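PDB 2HY5: putative sulfurtransferase DsrE from Allochromatium vinosum, which probably carries sulfur as a persulfide and passes it on during the oxidation of intracellular sulfur, working together with DsrF and DsrH. Local coordinates for the interface of chains A and B, the interface of chains C and B and the interface of chains A and C. Coordinates in Å, arbitrary orientation; residue numbers count along the deposited sequence, not the author numbering. Chains: chain A, Putative sulfurtransferase dsrE; chain B, DsrH; chain C, Intracellular sulfur oxidation protein dsrF.

Contact 1: the interface of chains A and B. Residues chain A 8, 127, 129; chain B 100, 102.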
ATOM      1  N   ASN A   8      -5.515   7.078   7.127  1.00  7.64           N
ATOM      2  CA  ASN A   8      -4.414   7.377   6.210  1.00  9.46           C
ATOM      3  C   ASN A   8      -4.527   6.921   4.767  1.00  9.65           C
ATOM      4  O   ASN A   8      -3.626   7.193   3.970  1.00 11.41           O
ATOM      5  CB  ASN A   8      -3.107   6.790   6.749  1.00 11.23           C
ATOM      6  CG  ASN A   8      -2.800   7.228   8.165  1.00 12.97           C
ATOM      7  OD1 ASN A   8      -3.170   8.321   8.587  1.00 17.03           O
ATOM      8  ND2 ASN A   8      -2.090   6.383   8.897  1.00 15.14           N
ATOM      9  N   VAL A 127      -5.504   4.749  14.903  1.00  6.11           N
ATOM     10  CA  VAL A 127      -5.064   4.989  13.534  1.00  6.13           C
ATOM     11  C   VAL A 127      -5.394   3.834  12.599  1.00  5.81           C
ATOM     12  O   VAL A 127      -5.162   2.669  12.917  1.00  5.98           O
ATOM     13  CB  VAL A 127      -3.539   5.236  13.490  1.00 10.23           C
ATOM     14  CG1 VAL A 127      -3.112   5.620  12.070  1.00  9.73           C
ATOM     15  CG2 VAL A 127      -3.160   6.330  14.474  1.00 12.08           C
ATOM     16  N   GLY A 129      -4.719   2.508   8.742  1.00 10.56           N
ATOM     17  CA  GLY A 129      -3.931   2.721   7.546  1.00 12.58           C
ATOM     18  C   GLY A 129      -3.571   1.428   6.856  1.00 15.59           C
ATOM     19  O   GLY A 129      -4.311   0.448   6.929  1.00 14.51           O
TER
ATOM     20  N   ALA B 100      -0.926   1.023  16.422  1.00  7.71           N
ATOM     21  CA  ALA B 100      -1.195   0.390  15.138  1.00  9.53           C
ATOM     22  C   ALA B 100       0.075  -0.038  14.408  1.00  9.54           C
ATOM     23  O   ALA B 100       1.012   0.744  14.262  1.00 11.05           O
ATOM     24  CB  ALA B 100      -2.003   1.340  14.256  1.00 13.61           C
ATOM     25  N   LEU B 102       1.055  -0.947  10.977  1.00 33.17           N
ATOM     26  CA  LEU B 102       0.600  -0.888   9.592  1.00 37.33           C
ATOM     27  C   LEU B 102       1.460  -1.723   8.645  1.00 39.86           C
ATOM     28  O   LEU B 102       2.290  -1.121   7.933  1.00 42.11           O
ATOM     29  CB  LEU B 102       0.557   0.578   9.133  1.00 32.39           C
ATOM     30  CG  LEU B 102      -0.313   1.459  10.049  1.00 31.53           C
ATOM     31  CD1 LEU B 102      -0.308   2.894   9.550  1.00 32.90           C
ATOM     32  CD2 LEU B 102      -1.743   0.931  10.098  1.00 30.92           C
ATOM     33  OXT LEU B 102       1.300  -2.962   8.621  1.00 37.67           O
TER

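Contact 2: the interface of chains C and B. Residues chain C 9, 11, 13, 44, 123, 127; chain B 23, 99, 101.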
ATOM      1  N   MET C   9       4.473   9.132  20.966  1.00  9.96           N
ATOM      2  CA  MET C   9       5.495   8.384  20.237  1.00 10.05           C
ATOM      3  C   MET C   9       5.167   8.423  18.754  1.00  9.45           C
ATOM      4  O   MET C   9       4.018   8.241  18.361  1.00  8.79           O
ATOM      5  CB  MET C   9       5.551   6.912  20.677  1.00 13.30           C
ATOM      6  CG  MET C   9       6.479   6.063  19.795  1.00 16.41           C
ATOM      7  SD  MET C   9       6.545   4.296  20.177  1.00 16.92           S
ATOM      8  CE  MET C   9       7.618   4.316  21.571  1.00 20.90           C
ATOM      9  N   LEU C  11       5.967   6.454  15.583  1.00  9.38           N
ATOM     10  CA  LEU C  11       6.509   5.179  15.124  1.00  9.32           C
ATOM     11  C   LEU C  11       6.745   5.129  13.621  1.00 10.24           C
ATOM     12  O   LEU C  11       5.804   4.992  12.842  1.00  9.96           O
ATOM     13  CB  LEU C  11       5.562   4.049  15.531  1.00 13.69           C
ATOM     14  CG  LEU C  11       5.926   2.617  15.140  1.00 14.01           C
ATOM     15  CD1 LEU C  11       7.238   2.221  15.782  1.00 16.79           C
ATOM     16  CD2 LEU C  11       4.810   1.682  15.580  1.00 17.61           C
ATOM     17  N   ARG C  13       8.271   3.147  10.529  1.00  5.25           N
ATOM     18  CA  ARG C  13       8.675   1.806  10.124  1.00  7.12           C
ATOM     19  C   ARG C  13       8.840   1.594   8.625  1.00  8.13           C
ATOM     20  O   ARG C  13       9.177   0.492   8.195  1.00  8.95           O
ATOM     21  CB  ARG C  13       7.666   0.782  10.657  1.00  9.77           C
ATOM     22  CG  ARG C  13       7.628   0.672  12.175  1.00 10.68           C
ATOM     23  CD  ARG C  13       6.597  -0.361  12.624  1.00 12.22           C
ATOM     24  NE  ARG C  13       6.827  -1.660  11.996  1.00 13.05           N
ATOM     25  CZ  ARG C  13       5.968  -2.253  11.173  1.00 17.71           C
ATOM     26  NH1 ARG C  13       4.813  -1.669  10.876  1.00 19.83           N
ATOM     27  NH2 ARG C  13       6.266  -3.428  10.636  1.00 19.50           N
ATOM     28  N   LEU C  44      12.053   2.029  13.527  1.00  6.81           N
ATOM     29  CA  LEU C  44      12.094   0.581  13.642  1.00  8.15           C
ATOM     30  C   LEU C  44      11.903  -0.065  12.276  1.00  7.22           C
ATOM     31  O   LEU C  44      11.306   0.527  11.373  1.00  7.01           O
ATOM     32  CB  LEU C  44      10.983   0.128  14.598  1.00 13.08           C
ATOM     33  CG  LEU C  44      10.663  -1.362  14.736  1.00 17.50           C
ATOM     34  CD1 LEU C  44      11.836  -2.089  15.380  1.00 18.82           C
ATOM     35  CD2 LEU C  44       9.400  -1.529  15.573  1.00 19.37           C
ATOM     36  N   VAL C 123      12.900  -0.601  23.565  1.00  9.21           N
ATOM     37  CA  VAL C 123      11.867  -0.207  22.611  1.00 10.28           C
ATOM     38  C   VAL C 123      10.498  -0.521  23.207  1.00 10.79           C
ATOM     39  O   VAL C 123       9.600   0.323  23.221  1.00 10.79           O
ATOM     40  CB  VAL C 123      12.017  -0.974  21.272  1.00  7.39           C
ATOM     41  CG1 VAL C 123      10.816  -0.702  20.364  1.00  9.58           C
ATOM     42  CG2 VAL C 123      13.292  -0.552  20.574  1.00  9.42           C
ATOM     43  N   MET C 127       7.397   2.029  24.281  1.00 11.79           N
ATOM     44  CA  MET C 127       6.031   1.848  23.800  1.00 10.28           C
ATOM     45  C   MET C 127       5.064   1.864  24.992  1.00 11.22           C
ATOM     46  O   MET C 127       4.031   2.527  24.950  1.00 10.50           O
ATOM     47  CB  MET C 127       5.908   0.529  23.027  1.00 11.79           C
ATOM     48  CG  MET C 127       6.791   0.465  21.774  1.00 10.84           C
ATOM     49  SD  MET C 127       6.714  -1.108  20.876  1.00  8.17           S
ATOM     50  CE  MET C 127       6.939  -0.519  19.188  1.00 12.02           C
TER
ATOM     51  N   PHE B  23       7.838  -7.101  20.000  1.00 12.41           N
ATOM     52  CA  PHE B  23       7.854  -5.993  20.949  1.00 10.38           C
ATOM     53  C   PHE B  23       6.721  -5.947  21.968  1.00 10.82           C
ATOM     54  O   PHE B  23       6.826  -5.246  22.972  1.00 12.48           O
ATOM     55  CB  PHE B  23       7.925  -4.663  20.193  1.00 10.68           C
ATOM     56  CG  PHE B  23       9.196  -4.480  19.410  1.00 11.00           C
ATOM     57  CD1 PHE B  23       9.239  -4.744  18.046  1.00 11.52           C
ATOM     58  CD2 PHE B  23      10.359  -4.065  20.046  1.00 10.84           C
ATOM     59  CE1 PHE B  23      10.424  -4.608  17.331  1.00 11.76           C
ATOM     60  CE2 PHE B  23      11.550  -3.926  19.342  1.00 11.10           C
ATOM     61  CZ  PHE B  23      11.582  -4.194  17.981  1.00 13.51           C
ATOM     62  N   GLN B  99      -1.806   0.898  19.693  1.00  6.62           N
ATOM     63  CA  GLN B  99      -0.644   1.043  18.830  1.00  8.13           C
ATOM     64  C   GLN B  99      -0.904   0.300  17.535  1.00  8.32           C
ATOM     65  O   GLN B  99      -1.078  -0.914  17.540  1.00  7.72           O
ATOM     66  CB  GLN B  99       0.597   0.468  19.504  1.00 14.89           C
ATOM     67  CG  GLN B  99       1.886   0.749  18.747  1.00 20.26           C
ATOM     68  CD  GLN B  99       3.111   0.325  19.523  1.00 24.18           C
ATOM     69  OE1 GLN B  99       3.519  -0.833  19.481  1.00 26.83           O
ATOM     70  NE2 GLN B  99       3.697   1.264  20.256  1.00 27.87           N
ATOM     71  N   TRP B 101       0.096  -1.290  13.967  1.00 10.36           N
ATOM     72  CA  TRP B 101       1.214  -1.829  13.211  1.00 12.97           C
ATOM     73  C   TRP B 101       0.697  -1.933  11.792  1.00 18.02           C
ATOM     74  O   TRP B 101      -0.031  -2.870  11.451  1.00 18.66           O
ATOM     75  CB  TRP B 101       1.623  -3.207  13.732  1.00 12.63           C
ATOM     76  CG  TRP B 101       2.222  -3.158  15.099  1.00 11.39           C
ATOM     77  CD1 TRP B 101       1.553  -3.165  16.293  1.00  9.52           C
ATOM     78  CD2 TRP B 101       3.616  -3.066  15.420  1.00 11.66           C
ATOM     79  NE1 TRP B 101       2.446  -3.082  17.340  1.00 10.93           N
ATOM     80  CE2 TRP B 101       3.714  -3.024  16.834  1.00 11.79           C
ATOM     81  CE3 TRP B 101       4.785  -3.011  14.653  1.00 10.49           C
ATOM     82  CZ2 TRP B 101       4.965  -2.938  17.490  1.00 12.81           C
ATOM     83  CZ3 TRP B 101       6.018  -2.921  15.305  1.00 10.84           C
ATOM     84  CH2 TRP B 101       6.097  -2.886  16.706  1.00 10.95           C
TER

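Contact 3: the interface of chains A and C. Residues chain A 41, 81, 84-85; chain C 20-21, 24.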
ATOM      1  N   HIS A  41      -2.630  11.832   4.588  1.00  6.69           N
ATOM      2  CA  HIS A  41      -2.093  11.071   3.452  1.00  6.89           C
ATOM      3  C   HIS A  41      -3.229  10.922   2.429  1.00  7.65           C
ATOM      4  O   HIS A  41      -4.044  11.829   2.275  1.00  7.50           O
ATOM      5  CB  HIS A  41      -1.614   9.678   3.890  1.00  6.50           C
ATOM      6  CG  HIS A  41      -0.606   9.689   4.999  1.00  8.26           C
ATOM      7  ND1 HIS A  41       0.623  10.306   4.891  1.00 10.97           N
ATOM      8  CD2 HIS A  41      -0.628   9.114   6.226  1.00 10.58           C
ATOM      9  CE1 HIS A  41       1.312  10.111   6.000  1.00 11.56           C
ATOM     10  NE2 HIS A  41       0.576   9.390   6.827  1.00 10.04           N
ATOM     11  N   ALA A  81      -1.835  17.741   2.786  1.00  8.68           N
ATOM     12  CA  ALA A  81      -2.075  16.507   2.053  1.00  8.26           C
ATOM     13  C   ALA A  81      -3.139  16.722   0.973  1.00  9.21           C
ATOM     14  O   ALA A  81      -3.079  16.120  -0.095  1.00  8.19           O
ATOM     15  CB  ALA A  81      -2.510  15.405   3.020  1.00  8.21           C
ATOM     16  N   ARG A  84      -1.650  18.528  -2.136  1.00 11.10           N
ATOM     17  CA  ARG A  84      -0.814  17.630  -2.908  1.00 13.77           C
ATOM     18  C   ARG A  84      -1.662  16.694  -3.767  1.00 11.78           C
ATOM     19  O   ARG A  84      -1.285  16.350  -4.887  1.00 12.60           O
ATOM     20  CB  ARG A  84       0.049  16.805  -1.954  1.00 26.14           C
ATOM     21  CG  ARG A  84       1.390  16.361  -2.499  1.00 33.33           C
ATOM     22  CD  ARG A  84       2.165  15.654  -1.400  1.00 36.97           C
ATOM     23  NE  ARG A  84       2.056  16.377  -0.135  1.00 42.72           N
ATOM     24  CZ  ARG A  84       3.014  17.133   0.393  1.00 44.58           C
ATOM     25  NH1 ARG A  84       4.176  17.273  -0.230  1.00 45.63           N
ATOM     26  NH2 ARG A  84       2.804  17.758   1.543  1.00 47.00           N
ATOM     27  N   ARG A  85      -2.827  16.317  -3.253  1.00  9.27           N
ATOM     28  CA  ARG A  85      -3.687  15.366  -3.942  1.00  8.22           C
ATOM     29  C   ARG A  85      -4.897  15.876  -4.717  1.00  9.20           C
ATOM     30  O   ARG A  85      -5.512  15.118  -5.469  1.00  8.23           O
ATOM     31  CB  ARG A  85      -4.108  14.301  -2.936  1.00  9.00           C
ATOM     32  CG  ARG A  85      -2.904  13.588  -2.322  1.00  8.93           C
ATOM     33  CD  ARG A  85      -3.311  12.644  -1.216  1.00  7.78           C
ATOM     34  NE  ARG A  85      -2.197  11.831  -0.728  1.00  7.89           N
ATOM     35  CZ  ARG A  85      -1.190  12.280   0.016  1.00  7.54           C
ATOM     36  NH1 ARG A  85      -1.131  13.553   0.373  1.00  8.89           N
ATOM     37  NH2 ARG A  85      -0.250  11.435   0.432  1.00  8.66           N
TER
ATOM     38  N   ILE C  20       5.092   7.905   0.609  1.00  6.22           N
ATOM     39  CA  ILE C  20       5.188   9.230   1.188  1.00  7.25           C
ATOM     40  C   ILE C  20       5.158   9.226   2.714  1.00  6.74           C
ATOM     41  O   ILE C  20       5.396  10.255   3.338  1.00  7.68           O
ATOM     42  CB  ILE C  20       4.038  10.128   0.659  1.00 16.70           C
ATOM     43  CG1 ILE C  20       4.366  11.602   0.900  1.00 19.43           C
ATOM     44  CG2 ILE C  20       2.730   9.750   1.338  1.00 19.09           C
ATOM     45  CD1 ILE C  20       3.390  12.560   0.254  1.00 22.69           C
ATOM     46  N   TYR C  21       4.886   8.070   3.315  1.00  8.65           N
ATOM     47  CA  TYR C  21       4.793   7.985   4.772  1.00 10.34           C
ATOM     48  C   TYR C  21       5.943   8.612   5.560  1.00 10.51           C
ATOM     49  O   TYR C  21       5.709   9.262   6.576  1.00 11.58           O
ATOM     50  CB  TYR C  21       4.596   6.528   5.204  1.00 10.60           C
ATOM     51  CG  TYR C  21       3.372   5.891   4.577  1.00 13.32           C
ATOM     52  CD1 TYR C  21       3.499   4.917   3.587  1.00 12.87           C
ATOM     53  CD2 TYR C  21       2.087   6.296   4.937  1.00 14.60           C
ATOM     54  CE1 TYR C  21       2.381   4.361   2.970  1.00 15.01           C
ATOM     55  CE2 TYR C  21       0.956   5.746   4.323  1.00 16.50           C
ATOM     56  CZ  TYR C  21       1.113   4.779   3.340  1.00 14.93           C
ATOM     57  OH  TYR C  21       0.011   4.233   2.716  1.00 15.95           O
ATOM     58  N   GLU C  24       5.565  12.646   5.075  1.00 10.28           N
ATOM     59  CA  GLU C  24       4.394  13.213   5.727  1.00  9.98           C
ATOM     60  C   GLU C  24       4.372  12.926   7.224  1.00 11.05           C
ATOM     61  O   GLU C  24       3.759  13.667   7.987  1.00  9.62           O
ATOM     62  CB  GLU C  24       3.106  12.759   5.020  1.00  9.43           C
ATOM     63  CG  GLU C  24       2.973  13.395   3.631  1.00 11.93           C
ATOM     64  CD  GLU C  24       1.627  13.175   2.967  1.00 10.15           C
ATOM     65  OE1 GLU C  24       1.097  12.046   3.034  1.00  9.36           O
ATOM     66  OE2 GLU C  24       1.105  14.136   2.360  1.00 12.29           O
TER

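Contact 4: the interface of chains A and B. Residues chain A 3, 23, 124, 126; chain B 89, 92-93, 98.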
ATOM      1  N   PHE A   3     -12.468   9.640  21.666  1.00  7.23           N
ATOM      2  CA  PHE A   3     -11.586   9.088  20.636  1.00  9.51           C
ATOM      3  C   PHE A   3     -11.149  10.091  19.585  1.00 10.44           C
ATOM      4  O   PHE A   3     -11.891  11.002  19.227  1.00 11.84           O
ATOM      5  CB  PHE A   3     -12.290   7.964  19.874  1.00  8.01           C
ATOM      6  CG  PHE A   3     -12.422   6.689  20.641  1.00  8.88           C
ATOM      7  CD1 PHE A   3     -11.354   5.802  20.724  1.00  9.74           C
ATOM      8  CD2 PHE A   3     -13.618   6.369  21.273  1.00 10.68           C
ATOM      9  CE1 PHE A   3     -11.476   4.605  21.433  1.00  9.51           C
ATOM     10  CE2 PHE A   3     -13.750   5.178  21.982  1.00 11.67           C
ATOM     11  CZ  PHE A   3     -12.679   4.296  22.063  1.00 10.78           C
ATOM     12  N   PHE A  23     -15.671   1.085  13.114  1.00  6.53           N
ATOM     13  CA  PHE A  23     -15.196   1.307  14.482  1.00  6.18           C
ATOM     14  C   PHE A  23     -15.910   2.525  15.069  1.00  6.91           C
ATOM     15  O   PHE A  23     -16.406   2.488  16.194  1.00  7.18           O
ATOM     16  CB  PHE A  23     -13.690   1.568  14.505  1.00  5.55           C
ATOM     17  CG  PHE A  23     -13.133   1.764  15.888  1.00  5.80           C
ATOM     18  CD1 PHE A  23     -12.668   0.678  16.623  1.00  4.69           C
ATOM     19  CD2 PHE A  23     -13.102   3.027  16.468  1.00  5.65           C
ATOM     20  CE1 PHE A  23     -12.180   0.848  17.917  1.00  6.41           C
ATOM     21  CE2 PHE A  23     -12.617   3.213  17.763  1.00  8.31           C
ATOM     22  CZ  PHE A  23     -12.155   2.121  18.490  1.00  8.22           C
ATOM     23  N   ARG A 124      -8.025   8.197  23.604  1.00  7.45           N
ATOM     24  CA  ARG A 124      -7.391   7.208  22.737  1.00  8.14           C
ATOM     25  C   ARG A 124      -7.255   7.711  21.304  1.00  8.95           C
ATOM     26  O   ARG A 124      -8.145   8.388  20.786  1.00  8.53           O
ATOM     27  CB  ARG A 124      -8.215   5.919  22.716  1.00  7.74           C
ATOM     28  CG  ARG A 124      -8.438   5.285  24.078  1.00  8.43           C
ATOM     29  CD  ARG A 124      -7.171   4.658  24.619  1.00 10.68           C
ATOM     30  NE  ARG A 124      -7.424   3.964  25.879  1.00 10.90           N
ATOM     31  CZ  ARG A 124      -7.475   4.555  27.065  1.00 11.94           C
ATOM     32  NH1 ARG A 124      -7.284   5.861  27.171  1.00 11.63           N
ATOM     33  NH2 ARG A 124      -7.721   3.834  28.151  1.00 12.98           N
ATOM     34  N   VAL A 126      -6.795   6.217  17.648  1.00  8.31           N
ATOM     35  CA  VAL A 126      -6.871   4.987  16.875  1.00  7.53           C
ATOM     36  C   VAL A 126      -6.595   5.311  15.416  1.00  8.52           C
ATOM     37  O   VAL A 126      -7.346   6.053  14.781  1.00  8.15           O
ATOM     38  CB  VAL A 126      -8.259   4.334  17.027  1.00  6.71           C
ATOM     39  CG1 VAL A 126      -8.253   2.945  16.412  1.00  6.51           C
ATOM     40  CG2 VAL A 126      -8.626   4.254  18.499  1.00  8.32           C
TER
ATOM     41  N   VAL B  89     -13.933  -1.950  20.003  1.00  4.64           N
ATOM     42  CA  VAL B  89     -14.028  -0.701  20.748  1.00  5.40           C
ATOM     43  C   VAL B  89     -13.733  -0.925  22.235  1.00  5.55           C
ATOM     44  O   VAL B  89     -12.993  -0.153  22.841  1.00  7.66           O
ATOM     45  CB  VAL B  89     -15.428  -0.071  20.602  1.00  6.07           C
ATOM     46  CG1 VAL B  89     -15.580   1.103  21.571  1.00  8.58           C
ATOM     47  CG2 VAL B  89     -15.625   0.405  19.176  1.00  6.62           C
ATOM     48  N   THR B  92     -10.031  -1.144  22.999  1.00  9.00           N
ATOM     49  CA  THR B  92      -9.292   0.117  23.001  1.00  8.63           C
ATOM     50  C   THR B  92      -9.494   0.903  24.290  1.00  9.04           C
ATOM     51  O   THR B  92      -8.609   1.658  24.698  1.00  8.94           O
ATOM     52  CB  THR B  92      -9.687   1.034  21.817  1.00  8.02           C
ATOM     53  OG1 THR B  92     -11.062   1.419  21.945  1.00  9.70           O
ATOM     54  CG2 THR B  92      -9.473   0.314  20.489  1.00  8.01           C
ATOM     55  N   THR B  93     -10.650   0.735  24.932  1.00 11.95           N
ATOM     56  CA  THR B  93     -10.917   1.452  26.177  1.00 13.32           C
ATOM     57  C   THR B  93     -10.423   0.691  27.404  1.00 14.43           C
ATOM     58  O   THR B  93     -10.084   1.299  28.421  1.00 14.47           O
ATOM     59  CB  THR B  93     -12.424   1.771  26.352  1.00 14.01           C
ATOM     60  OG1 THR B  93     -13.186   0.560  26.368  1.00 15.29           O
ATOM     61  CG2 THR B  93     -12.912   2.651  25.216  1.00 14.51           C
ATOM     62  N   VAL B  98      -3.450   2.499  22.311  1.00  9.77           N
ATOM     63  CA  VAL B  98      -3.598   1.678  21.121  1.00  9.22           C
ATOM     64  C   VAL B  98      -2.398   1.957  20.228  1.00  8.44           C
ATOM     65  O   VAL B  98      -2.009   3.108  20.041  1.00  9.83           O
ATOM     66  CB  VAL B  98      -4.884   2.021  20.344  1.00  9.40           C
ATOM     67  CG1 VAL B  98      -5.046   1.069  19.159  1.00  9.84           C
ATOM     68  CG2 VAL B  98      -6.095   1.935  21.268  1.00 11.94           C
TER

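Contact 1: the interface of chains A and B
With chi1 at -56° and chi2 at 180°, the side chain of B:Leu102 sets CG opposite its own carbonyl carbon and sends both methyls toward the end of chain A. B:Leu102 CD2 settles against the backbone of A:Gly129, 3.6 Å from the amide N and 3.8 Å from CA, so one branch of the leucine lies on a stretch of main chain that has no side chain to hold it off. The other branch, CD1, turns toward A:Asn8. There chi1 of -54° places the carboxamide beside the backbone N, and A:Asn8 ND2, the amide nitrogen, comes to 4.0 Å from B:Leu102 CD1, the two side chains crossing at about a right angle; this is a loose packing contact rather than a bond. B:Leu102 is the last residue of chain B and is poorly ordered, which calls for caution over the exact seating of its methyls. Two residues back along the chain, strand 97-101 offers B:Ala100, whose CB meets the carbonyl O of A:Val127 at 3.7 Å. A:Val127 belongs to strand 124-128 of DsrE. The patch is small and lightly packed, built largely from main chain and methyl groups. It brings the C-terminal ends of DsrE and DsrH together and probably assists in fixing how the two subunits are set against each other in the DsrEFH complex.

Contact 2: the interface of chains C and B
Helix 16-23 and strand 97-101 of DsrH face strand 7-12, helix 120-129 and the loop residues C:Arg13 and C:Leu44 of DsrF. B:Phe23, the last residue of its helix, lies with one face against two aliphatic side chains: C:Leu44 CD1 meets CZ at 3.4 Å, and C:Val123 CG1 meets CD2 at 3.4 Å on the same face. With an alanine in place of this phenylalanine, C:Leu44 and C:Val123 would probably lose the aromatic face they pack on, leaving a gap beneath them. C:Met127 reaches in from its helix with a straight chi2 (178°) and a turn at chi3, which carries its methyl CE to 3.5 Å from B:Trp101 CH2. The methionine crosses the B:Gln99 side chain at about a right angle, with C:Met127 CE 3.4 Å from OE1 and CG 3.5 Å from NE2. Further along the rim of the indole's six-membered ring, the guanidinium of C:Arg13 has B:Trp101 CE3 over one face, and the planes stand 63° apart; NE is 3.6 Å from CE3. C:Leu44 CD2 touches the same ring at CZ3. This mainly apolar seam lies where the C-terminal strand of DsrH is covered by the first strand and last helix of DsrF.

Contact 3: the interface of chains A and C
A:His41 and A:Arg85 of DsrE, a member of the DsrE/TusD family, converge on the carboxylate of C:Glu24 from DsrF, of the DsrF/TusC family. The imidazole and the glutamate run antiparallel alongside each other, with ring and carboxylate 43° apart. A:His41 ND1 donates to C:Glu24 OE1 at 2.6 Å; the oxygen lies near the ring plane, but the nitrogen meets it on the anti side and tilted from the carboxylate. A:Arg85, extended from CG to NE, arrives head-on and grips with both terminal nitrogens: NH1 gives a bond of 3.0 Å to the syn lone pair of C:Glu24 OE2, and NH2 one of 3.0 Å to OE1. Guanidinium and carboxylate are 28° apart, so the pairing is slightly twisted. ND1 of the histidine and NH2 of the arginine reach OE1 from opposite faces of the carboxylate. Within DsrE, A:Arg85 NH1 also donates to the carbonyl O of A:Ala81, at 3.3 Å, which steadies the guanidinium. Poorly ordered A:Arg84 adds a longer salt bridge, its NE 3.5 Å from C:Glu24 OE2, with its guanidinium turned almost perpendicular to the carboxylate. A glutamine in place of C:Glu24 would probably leave the arginines without their counter-charge and weaken the paired grip of A:Arg85. C:Tyr21 stands edge-to-face with the imidazole, planes 72° apart, placing CD2 over the ring centre, while C:Ile20 CG2 packs 3.5 Å from A:Arg85 NH2.

Contact 4: the interface of chains A and B
Hydrogen bonding, in this pairing of DsrE (DsrE/TusD family) with the DsrH-like protein DsrH, centres on A:Arg124 and the C-terminal part of helix 85-94. The arginine bends at chi2 (-72°), which brings A:Arg124 NE to 2.8 Å from the main-chain O of B:Thr92. The donor lies in the carbonyl plane, at a C=O...N angle of 159°, although the oxygen is tilted from the guanidinium plane. Inside DsrH, the hydroxyl OG1 of B:Thr92 donates to the carbonyl O of B:Val89 at 2.6 Å, a bond back along the helix that fixes the rotation of the threonine.

Ring contacts come from two phenylalanines of DsrE. A:Phe23, on helix 16-29, takes B:Val89 CG2 over one face, 3.9 Å from the ring centroid, and has the B:Thr92 hydroxyl at its edge, in plane. A:Phe3, on strand 2-7, crosses B:Thr92 obliquely and meets OG1 with CE1 at 3.3 Å. The phenylalanines also pack on each other, the rim of A:Phe23 lying over one face of A:Phe3.

Apolar packing involves methyl groups. B:Thr93 CG2 sits 3.6 Å from A:Phe3 CZ, and B:Thr92 CG2 rests 3.8 Å from A:Phe23 CE1. Between strands 124-128 and 97-101, A:Val126 CG2 and B:Val98 CG2 face each other more loosely, at 4.4 Å.

Strand 97-101 of DsrH ties three sites together: B:Val98 serves contact 4, B:Ala100 contact 1, and B:Gln99 and B:Trp101 contact 2, so alternate residues turn toward DsrE and DsrF. Strand 124-128 of DsrE likewise runs through contacts 1 and 4, whose C-alpha centres are about 13 Å apart; contacts 1 and 2 are about 12 Å apart. Contact 3 joins DsrE directly to DsrF, about 14 Å from contact 1, closing a three-way junction. Its centre is about 8 Å from A:Cys78, the likely persulfide cysteine, so DsrF binding may influence the surroundings of that site.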